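Local coordinates for mandelate racemase/muconate lactonizing protein (Paenibacillus sp., PDB 3V5C), which probably catalyses the magnesium-dependent dehydration of galacturonate, as an acid-sugar dehydratase of the enolase superfamily, at residues Y136-H141 with Q153-Q158; H166-V171 with W231-F236; V171-R176 with I188-G193. The protein carries 1 engineered substitution. All blocks are in the same frame, centred on the assembly; numbering follows the deposited sequence. Where two conformers were deposited one is given.

Contact 1: Y136-H141 with Q153-Q158; sequences YFDDLH and QEEAMQ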
# COMPACT_ATOMS: atom_id res chain seq x y z
N TYR A 136 11.95 -10.30 0.33
CA TYR A 136 12.69 -10.06 -0.90
C TYR A 136 13.68 -11.19 -1.20
O TYR A 136 13.64 -12.23 -0.55
CB TYR A 136 13.35 -8.66 -0.85
CG TYR A 136 12.35 -7.57 -1.21
CD1 TYR A 136 11.21 -7.38 -0.43
CD2 TYR A 136 12.51 -6.80 -2.35
CE1 TYR A 136 10.26 -6.43 -0.77
CE2 TYR A 136 11.55 -5.84 -2.70
CZ TYR A 136 10.45 -5.67 -1.90
OH TYR A 136 9.51 -4.73 -2.27
N PHE A 137 14.53 -11.01 -2.21
CA PHE A 137 15.50 -12.05 -2.60
C PHE A 137 16.70 -11.99 -1.67
O PHE A 137 17.84 -11.75 -2.10
CB PHE A 137 16.01 -11.82 -4.02
CG PHE A 137 14.98 -12.00 -5.12
CD1 PHE A 137 13.70 -12.52 -4.87
CD2 PHE A 137 15.33 -11.71 -6.43
CE1 PHE A 137 12.77 -12.68 -5.93
CE2 PHE A 137 14.43 -11.87 -7.47
CZ PHE A 137 13.16 -12.36 -7.23
N ASP A 138 16.45 -12.23 -0.39
CA ASP A 138 17.46 -12.01 0.64
C ASP A 138 18.43 -13.18 0.76
O ASP A 138 19.33 -13.19 1.62
CB ASP A 138 16.75 -11.77 1.96
CG ASP A 138 15.84 -10.56 1.89
OD1 ASP A 138 16.33 -9.48 1.49
OD2 ASP A 138 14.65 -10.69 2.25
N ASP A 139 18.25 -14.14 -0.14
CA ASP A 139 18.97 -15.41 -0.16
C ASP A 139 19.99 -15.50 -1.28
O ASP A 139 20.58 -16.56 -1.46
CB ASP A 139 17.97 -16.52 -0.40
CG ASP A 139 17.20 -16.32 -1.69
OD1 ASP A 139 16.49 -15.31 -1.79
OD2 ASP A 139 17.32 -17.15 -2.62
N LEU A 140 20.19 -14.43 -2.05
CA LEU A 140 20.96 -14.56 -3.28
C LEU A 140 22.45 -14.81 -3.06
O LEU A 140 23.13 -15.31 -3.95
CB LEU A 140 20.75 -13.36 -4.20
CG LEU A 140 19.36 -13.20 -4.80
CD1 LEU A 140 19.34 -11.98 -5.70
CD2 LEU A 140 18.99 -14.44 -5.60
N HIS A 141 22.95 -14.48 -1.86
CA HIS A 141 24.35 -14.70 -1.52
C HIS A 141 24.61 -16.16 -1.15
O HIS A 141 25.77 -16.56 -1.00
CB HIS A 141 24.76 -13.80 -0.36
CG HIS A 141 24.01 -14.06 0.91
ND1 HIS A 141 22.68 -13.72 1.07
CD2 HIS A 141 24.41 -14.61 2.08
CE1 HIS A 141 22.29 -14.06 2.29
NE2 HIS A 141 23.32 -14.59 2.93
N GLN A 153 12.66 -18.66 5.58
CA GLN A 153 11.76 -19.08 6.65
C GLN A 153 12.01 -18.24 7.91
O GLN A 153 11.07 -17.80 8.57
CB GLN A 153 11.93 -20.57 6.98
CG GLN A 153 11.36 -21.50 5.94
CD GLN A 153 11.72 -22.95 6.24
OE1 GLN A 153 12.87 -23.27 6.54
NE2 GLN A 153 10.72 -23.82 6.20
N GLU A 154 13.28 -18.01 8.23
CA GLU A 154 13.62 -17.21 9.41
C GLU A 154 13.09 -15.79 9.28
O GLU A 154 12.64 -15.19 10.25
CB GLU A 154 15.13 -17.22 9.64
CG GLU A 154 15.53 -16.51 10.92
CD GLU A 154 17.03 -16.59 11.19
OE1 GLU A 154 17.69 -17.48 10.59
OE2 GLU A 154 17.53 -15.78 11.98
N GLU A 155 13.12 -15.25 8.07
CA GLU A 155 12.59 -13.90 7.85
C GLU A 155 11.08 -13.89 8.07
O GLU A 155 10.54 -12.98 8.71
CB GLU A 155 12.97 -13.38 6.45
CG GLU A 155 14.46 -13.08 6.32
CD GLU A 155 14.81 -12.32 5.08
OE1 GLU A 155 13.93 -12.22 4.17
OE2 GLU A 155 15.95 -11.80 4.99
N ALA A 156 10.40 -14.91 7.57
CA ALA A 156 8.96 -15.02 7.80
C ALA A 156 8.69 -15.12 9.30
O ALA A 156 7.79 -14.48 9.82
CB ALA A 156 8.37 -16.21 7.06
N MET A 157 9.50 -15.92 10.00
CA MET A 157 9.31 -16.06 11.43
C MET A 157 9.57 -14.76 12.20
O MET A 157 8.93 -14.53 13.23
CB MET A 157 10.14 -17.23 11.97
CG MET A 157 9.59 -18.58 11.53
SD MET A 157 7.78 -18.68 11.78
CE MET A 157 7.67 -19.19 13.50
N GLN A 158 10.49 -13.91 11.71
CA GLN A 158 10.70 -12.58 12.28
C GLN A 158 9.39 -11.79 12.23
O GLN A 158 8.99 -11.17 13.22
CB GLN A 158 11.79 -11.81 11.55
CG GLN A 158 13.20 -12.38 11.71
CD GLN A 158 14.21 -11.77 10.73
OE1 GLN A 158 14.00 -10.67 10.21
NE2 GLN A 158 15.29 -12.51 10.45

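Contact 2: H166-V171 with W231-F236; sequences HFKIKV and WLEAAF. Engineered in segment 231-236: Ala234 (natural residue Glu).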
# COMPACT_ATOMS: atom_id res chain seq x y z
N HIS A 166 0.24 -13.47 7.47
CA HIS A 166 0.12 -13.60 6.01
C HIS A 166 1.33 -12.99 5.37
O HIS A 166 1.85 -11.98 5.85
CB HIS A 166 -1.14 -12.86 5.57
CG HIS A 166 -2.32 -13.18 6.42
ND1 HIS A 166 -2.83 -14.46 6.51
CD2 HIS A 166 -3.08 -12.42 7.24
CE1 HIS A 166 -3.85 -14.47 7.35
NE2 HIS A 166 -4.03 -13.24 7.79
N PHE A 167 1.77 -13.59 4.26
CA PHE A 167 3.08 -13.26 3.71
C PHE A 167 3.09 -13.16 2.20
O PHE A 167 2.55 -14.03 1.53
CB PHE A 167 4.11 -14.30 4.17
CG PHE A 167 4.23 -14.41 5.66
CD1 PHE A 167 3.42 -15.29 6.38
CD2 PHE A 167 5.14 -13.61 6.35
CE1 PHE A 167 3.53 -15.38 7.79
CE2 PHE A 167 5.25 -13.69 7.75
CZ PHE A 167 4.44 -14.57 8.47
N LYS A 168 3.73 -12.12 1.68
CA LYS A 168 3.93 -12.01 0.24
C LYS A 168 5.39 -12.26 -0.06
O LYS A 168 6.28 -11.57 0.44
CB LYS A 168 3.50 -10.64 -0.31
CG LYS A 168 3.53 -10.63 -1.84
CD LYS A 168 2.74 -9.46 -2.42
CE LYS A 168 3.56 -8.16 -2.37
NZ LYS A 168 2.75 -7.02 -2.98
N ILE A 169 5.62 -13.25 -0.90
CA ILE A 169 6.95 -13.73 -1.19
C ILE A 169 7.36 -13.28 -2.58
O ILE A 169 6.65 -13.51 -3.55
CB ILE A 169 6.96 -15.27 -1.14
CG1 ILE A 169 6.47 -15.75 0.24
CG2 ILE A 169 8.37 -15.78 -1.45
CD1 ILE A 169 5.95 -17.17 0.23
N LYS A 170 8.50 -12.59 -2.68
CA LYS A 170 9.02 -12.24 -3.98
C LYS A 170 9.49 -13.50 -4.70
O LYS A 170 10.18 -14.33 -4.10
CB LYS A 170 10.15 -11.22 -3.87
CG LYS A 170 9.71 -9.85 -3.35
CD LYS A 170 8.95 -9.12 -4.44
CE LYS A 170 8.56 -7.71 -4.01
NZ LYS A 170 7.24 -7.73 -3.36
N VAL A 171 9.10 -13.64 -5.96
CA VAL A 171 9.61 -14.71 -6.80
C VAL A 171 10.09 -14.10 -8.13
O VAL A 171 10.06 -12.88 -8.30
CB VAL A 171 8.57 -15.84 -7.02
CG1 VAL A 171 8.16 -16.44 -5.67
CG2 VAL A 171 7.33 -15.29 -7.77
N TRP A 231 -2.93 -15.39 -3.73
CA TRP A 231 -2.88 -14.76 -5.04
C TRP A 231 -1.51 -14.74 -5.69
O TRP A 231 -0.47 -14.94 -5.02
CB TRP A 231 -3.48 -13.35 -5.00
CG TRP A 231 -2.65 -12.19 -4.47
CD1 TRP A 231 -1.35 -11.85 -4.79
CD2 TRP A 231 -3.13 -11.14 -3.62
NE1 TRP A 231 -1.00 -10.68 -4.16
CE2 TRP A 231 -2.07 -10.22 -3.44
CE3 TRP A 231 -4.34 -10.90 -2.97
CZ2 TRP A 231 -2.18 -9.09 -2.61
CZ3 TRP A 231 -4.47 -9.76 -2.16
CH2 TRP A 231 -3.39 -8.88 -2.00
N LEU A 232 -1.55 -14.56 -7.00
CA LEU A 232 -0.39 -14.39 -7.85
C LEU A 232 -0.38 -12.97 -8.39
O LEU A 232 -1.28 -12.58 -9.14
CB LEU A 232 -0.48 -15.36 -9.03
CG LEU A 232 0.47 -15.13 -10.20
CD1 LEU A 232 1.88 -15.43 -9.80
CD2 LEU A 232 0.06 -15.99 -11.40
N GLU A 233 0.65 -12.22 -8.04
CA GLU A 233 0.77 -10.81 -8.38
C GLU A 233 1.87 -10.59 -9.41
O GLU A 233 2.98 -11.13 -9.30
CB GLU A 233 1.04 -10.03 -7.08
CG GLU A 233 1.65 -8.66 -7.20
CD GLU A 233 1.59 -7.92 -5.86
OE1 GLU A 233 1.00 -8.47 -4.93
OE2 GLU A 233 2.12 -6.80 -5.78
N ALA A 234 1.54 -9.80 -10.43
CA ALA A 234 2.55 -9.36 -11.39
C ALA A 234 3.36 -10.51 -11.98
O ALA A 234 4.58 -10.44 -12.02
CB ALA A 234 3.46 -8.31 -10.76
N ALA A 235 2.69 -11.56 -12.44
CA ALA A 235 3.39 -12.68 -13.06
C ALA A 235 4.21 -12.21 -14.26
O ALA A 235 5.38 -12.61 -14.45
CB ALA A 235 2.40 -13.77 -13.46
N PHE A 236 3.58 -11.34 -15.05
CA PHE A 236 4.16 -10.76 -16.25
C PHE A 236 3.31 -9.52 -16.51
O PHE A 236 2.21 -9.40 -15.97
CB PHE A 236 4.07 -11.73 -17.43
CG PHE A 236 2.78 -12.53 -17.46
CD1 PHE A 236 2.73 -13.85 -17.00
CD2 PHE A 236 1.60 -11.93 -17.90
CE1 PHE A 236 1.53 -14.57 -17.00
CE2 PHE A 236 0.40 -12.64 -17.91
CZ PHE A 236 0.35 -13.96 -17.46

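Contact 3: V171-R176 with I188-G193; sequences VGRGGR and IAIVRG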
# COMPACT_ATOMS: atom_id res chain seq x y z
N VAL A 171 9.10 -13.64 -5.96
CA VAL A 171 9.61 -14.71 -6.80
C VAL A 171 10.09 -14.10 -8.13
O VAL A 171 10.06 -12.88 -8.30
CB VAL A 171 8.57 -15.84 -7.02
CG1 VAL A 171 8.16 -16.44 -5.67
CG2 VAL A 171 7.33 -15.29 -7.77
N GLY A 172 10.57 -14.93 -9.05
CA GLY A 172 11.19 -14.42 -10.26
C GLY A 172 12.71 -14.38 -10.25
O GLY A 172 13.34 -13.65 -11.04
N ARG A 173 13.32 -15.15 -9.36
CA ARG A 173 14.77 -15.08 -9.23
C ARG A 173 15.50 -15.36 -10.55
O ARG A 173 16.56 -14.79 -10.81
CB ARG A 173 15.22 -16.05 -8.15
CG ARG A 173 14.89 -15.59 -6.75
CD ARG A 173 15.04 -16.79 -5.79
NE ARG A 173 14.94 -16.31 -4.43
CZ ARG A 173 13.79 -15.95 -3.87
NH1 ARG A 173 13.78 -15.46 -2.63
NH2 ARG A 173 12.65 -16.08 -4.54
N GLY A 174 14.92 -16.23 -11.38
CA GLY A 174 15.53 -16.59 -12.65
C GLY A 174 15.35 -15.59 -13.80
O GLY A 174 15.93 -15.77 -14.86
N GLY A 175 14.56 -14.53 -13.60
CA GLY A 175 14.38 -13.57 -14.68
C GLY A 175 15.61 -12.73 -14.94
O GLY A 175 15.94 -12.39 -16.08
N ARG A 176 16.31 -12.37 -13.87
CA ARG A 176 17.47 -11.51 -13.98
C ARG A 176 18.64 -11.97 -13.10
O ARG A 176 19.76 -12.08 -13.58
CB ARG A 176 17.10 -10.07 -13.64
CG ARG A 176 18.30 -9.15 -13.67
CD ARG A 176 17.92 -7.70 -13.46
NE ARG A 176 19.11 -6.87 -13.63
CZ ARG A 176 19.19 -5.57 -13.36
NH1 ARG A 176 18.14 -4.90 -12.90
NH2 ARG A 176 20.34 -4.94 -13.57
N ILE A 188 10.31 -21.85 -6.04
CA ILE A 188 9.32 -22.84 -5.61
C ILE A 188 9.64 -23.36 -4.21
O ILE A 188 8.76 -23.43 -3.35
CB ILE A 188 9.26 -24.01 -6.60
CG1 ILE A 188 8.64 -23.53 -7.92
CG2 ILE A 188 8.42 -25.16 -6.01
CD1 ILE A 188 8.93 -24.41 -9.12
N ALA A 189 10.91 -23.72 -4.00
CA ALA A 189 11.37 -24.24 -2.72
C ALA A 189 11.14 -23.22 -1.62
O ALA A 189 10.75 -23.57 -0.51
CB ALA A 189 12.85 -24.58 -2.79
N ILE A 190 11.42 -21.95 -1.91
CA ILE A 190 11.21 -20.90 -0.92
C ILE A 190 9.73 -20.74 -0.57
O ILE A 190 9.35 -20.62 0.60
CB ILE A 190 11.82 -19.56 -1.40
CG1 ILE A 190 13.35 -19.65 -1.36
CG2 ILE A 190 11.31 -18.39 -0.55
CD1 ILE A 190 14.08 -18.49 -2.00
N VAL A 191 8.88 -20.71 -1.59
CA VAL A 191 7.46 -20.60 -1.33
C VAL A 191 6.96 -21.76 -0.47
O VAL A 191 6.25 -21.55 0.49
CB VAL A 191 6.66 -20.47 -2.61
CG1 VAL A 191 5.17 -20.46 -2.27
CG2 VAL A 191 7.07 -19.18 -3.34
N ARG A 192 7.36 -22.98 -0.81
CA ARG A 192 7.00 -24.13 0.01
C ARG A 192 7.45 -23.93 1.45
O ARG A 192 6.70 -24.17 2.39
CB ARG A 192 7.67 -25.40 -0.53
CG ARG A 192 7.19 -25.88 -1.86
CD ARG A 192 7.73 -27.29 -2.14
NE ARG A 192 7.13 -27.87 -3.33
CZ ARG A 192 5.87 -28.29 -3.39
NH1 ARG A 192 5.09 -28.20 -2.31
NH2 ARG A 192 5.39 -28.81 -4.51
N GLY A 193 8.70 -23.51 1.61
CA GLY A 193 9.29 -23.34 2.93
C GLY A 193 8.51 -22.36 3.78
O GLY A 193 8.24 -22.59 4.95

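Contact 1: Y136-H141 with Q153-Q158
Asp138 and Glu155 carry this contact alone, and they meet carboxylate to carboxylate: Asp138 OD2 lies 2.6 Å from Glu155 OE1. The backbones stay well apart, the nearest pair being Asp138 CA and Glu155 CA at 8.9 Å, so the approach is made entirely by side chains, and only 92 Å² of surface is buried between the segments. Asp138 sits in the loop that follows strand 126-135, where Phe137 centres an inverse gamma turn and a type I turn runs from Phe137 to Leu140. Its CB leads toward helix 145-161. Glu155, midway along that helix, answers with an extended chain: CG lies opposite its own carbonyl carbon (chi1 -70°) and the chain continues straight past CG (chi2 -169°), which carries the carboxylate out to the loop. The two side chains cross obliquely, with carboxylate planes turned 59° apart, so the acids do not stack flat. Glu155 OE2 stands farther off, 3.2 Å from Asp138 OD2, two acceptors with no hydrogen bond between them. Glu155 OE2 also lies 3.1 Å from Asp138 CB. The other Asp138 oxygen is used differently: OD1 accepts a hydrogen bond from the backbone N of Gly31, which probably helps set the rotation of the carboxylate, with OD2 turned to the glutamate. Glu155 OE2 has a long, weak ion pair with Arg28 NE of strand 14-30. Together these contacts join the first barrel loop, the following helix and the segment around Arg28 and Gly31. Two like-charged acids at this separation would repel if both were ionised; the short spacing is therefore consistent with a proton held within the pair, and the long, weak arginine pairing may add a little relief.

Contact 2: H166-V171 with W231-F236
Within the barrel of the enolase C-terminal domain, Lys168 of strand 167-170 reaches Glu233 of strand 231-233 in a buried salt bridge. Lys168 NZ donates to Glu233 OE2 at 2.9 Å, arriving on the syn side but 30° out of the carboxylate plane; a second bond, to Glu233 OE1 at 3.0 Å, is weak. The lysine gets there with CG anti to the backbone N (chi1 -172°) and a bend at chi3 (80°), which brings CD to 3.2 Å from Glu233 OE1 and the two chains across each other at about a right angle. Trp231 helps hold the carboxylate from its own strand: Trp231 NE1 donates to the anti lone pair of Glu233 OE1 at 3.1 Å, the oxygen lying somewhat out of the indole plane. Gln283 NE2 also donates to OE1, while Lys168 NZ is further held by Glu336 and Tyr131, so the ammonium has several acceptors. With an alanine in place of Glu233, Lys168 would probably lose one of its carboxylate partners, and the indole N-H of Trp231 would be left without its acceptor. The neighbouring Ala234 is an engineered replacement of a glutamate. Strand 204-207 lies between the two strands, pairing in parallel with both, so the salt bridge spans one intervening strand, while Leu232 packs outward on helix 214-223.

Contact 3: V171-R176 with I188-G193
A methyl group of Ile190 lies over one face of the Arg173 guanidinium: Ile190 CD1 stands 3.0 Å above that plane, displaced toward the rim, with its nearest atom Arg173 NH1 at 3.1 Å. Arg173 CZ follows at 3.2 Å from the same CD1, so the packing is tight, and the two side chains approach at a slant. The arginine is extended from CG to NE (chi2 165°, chi3 171°), which delivers its flat head to the helix, whereas Ile190 places CG1 opposite its own carbonyl carbon and projects CD1 at the guanidinium. The charged end is held in position by carboxylates: NH1 makes a salt bridge with Asp139, and NH2 pairs with Asp187 while also donating to the carbonyl O of Lys170. These grips probably fix the guanidinium's rotation and hence the face it presents to the methyl. This is the loop that links a barrel strand to its following helix in a beta-alpha unit: 171-176 leaves strand 167-170 and packs back onto helix 180-198. Gly172 takes positive phi (99°), a conformation that calls for glycine, and its N donates to Asp187 OD2; Gly175 N bonds to Gly172 O, closing the bend at 3.0 Å. Val171, at the start of the loop, makes a purely apolar contact. Its CG1 meets Val191 CG2 at 3.8 Å, the two branched side chains lying roughly perpendicular. Ile169 of the strand touches both Ile190 and Val191, continuing this apolar layer beneath the helix.

Contacts 1 and 3 have centres about 11 Å apart and are tied by charge: Asp139 OD1 of the 136-141 loop meets Arg173 NH1 at 2.8 Å. Gln153 NE2 lies 3.0 Å from Gly193 O, a probable hydrogen bond between the two helices. Contacts 1 and 2, with centres about 15 Å apart, touch where Tyr136 CZ packs on Lys170 CE at 3.5 Å. Contacts 2 and 3, with centres about 10 Å apart, share Val171 in their ranges; Lys168 serves contact 2 and Val171 contact 3. Contact 2 lies nearer the metal than contact 3: the side chain of Glu233 is about 7 Å from the magnesium ion bound by Glu238 and Asp261, against about 13 Å for Val171.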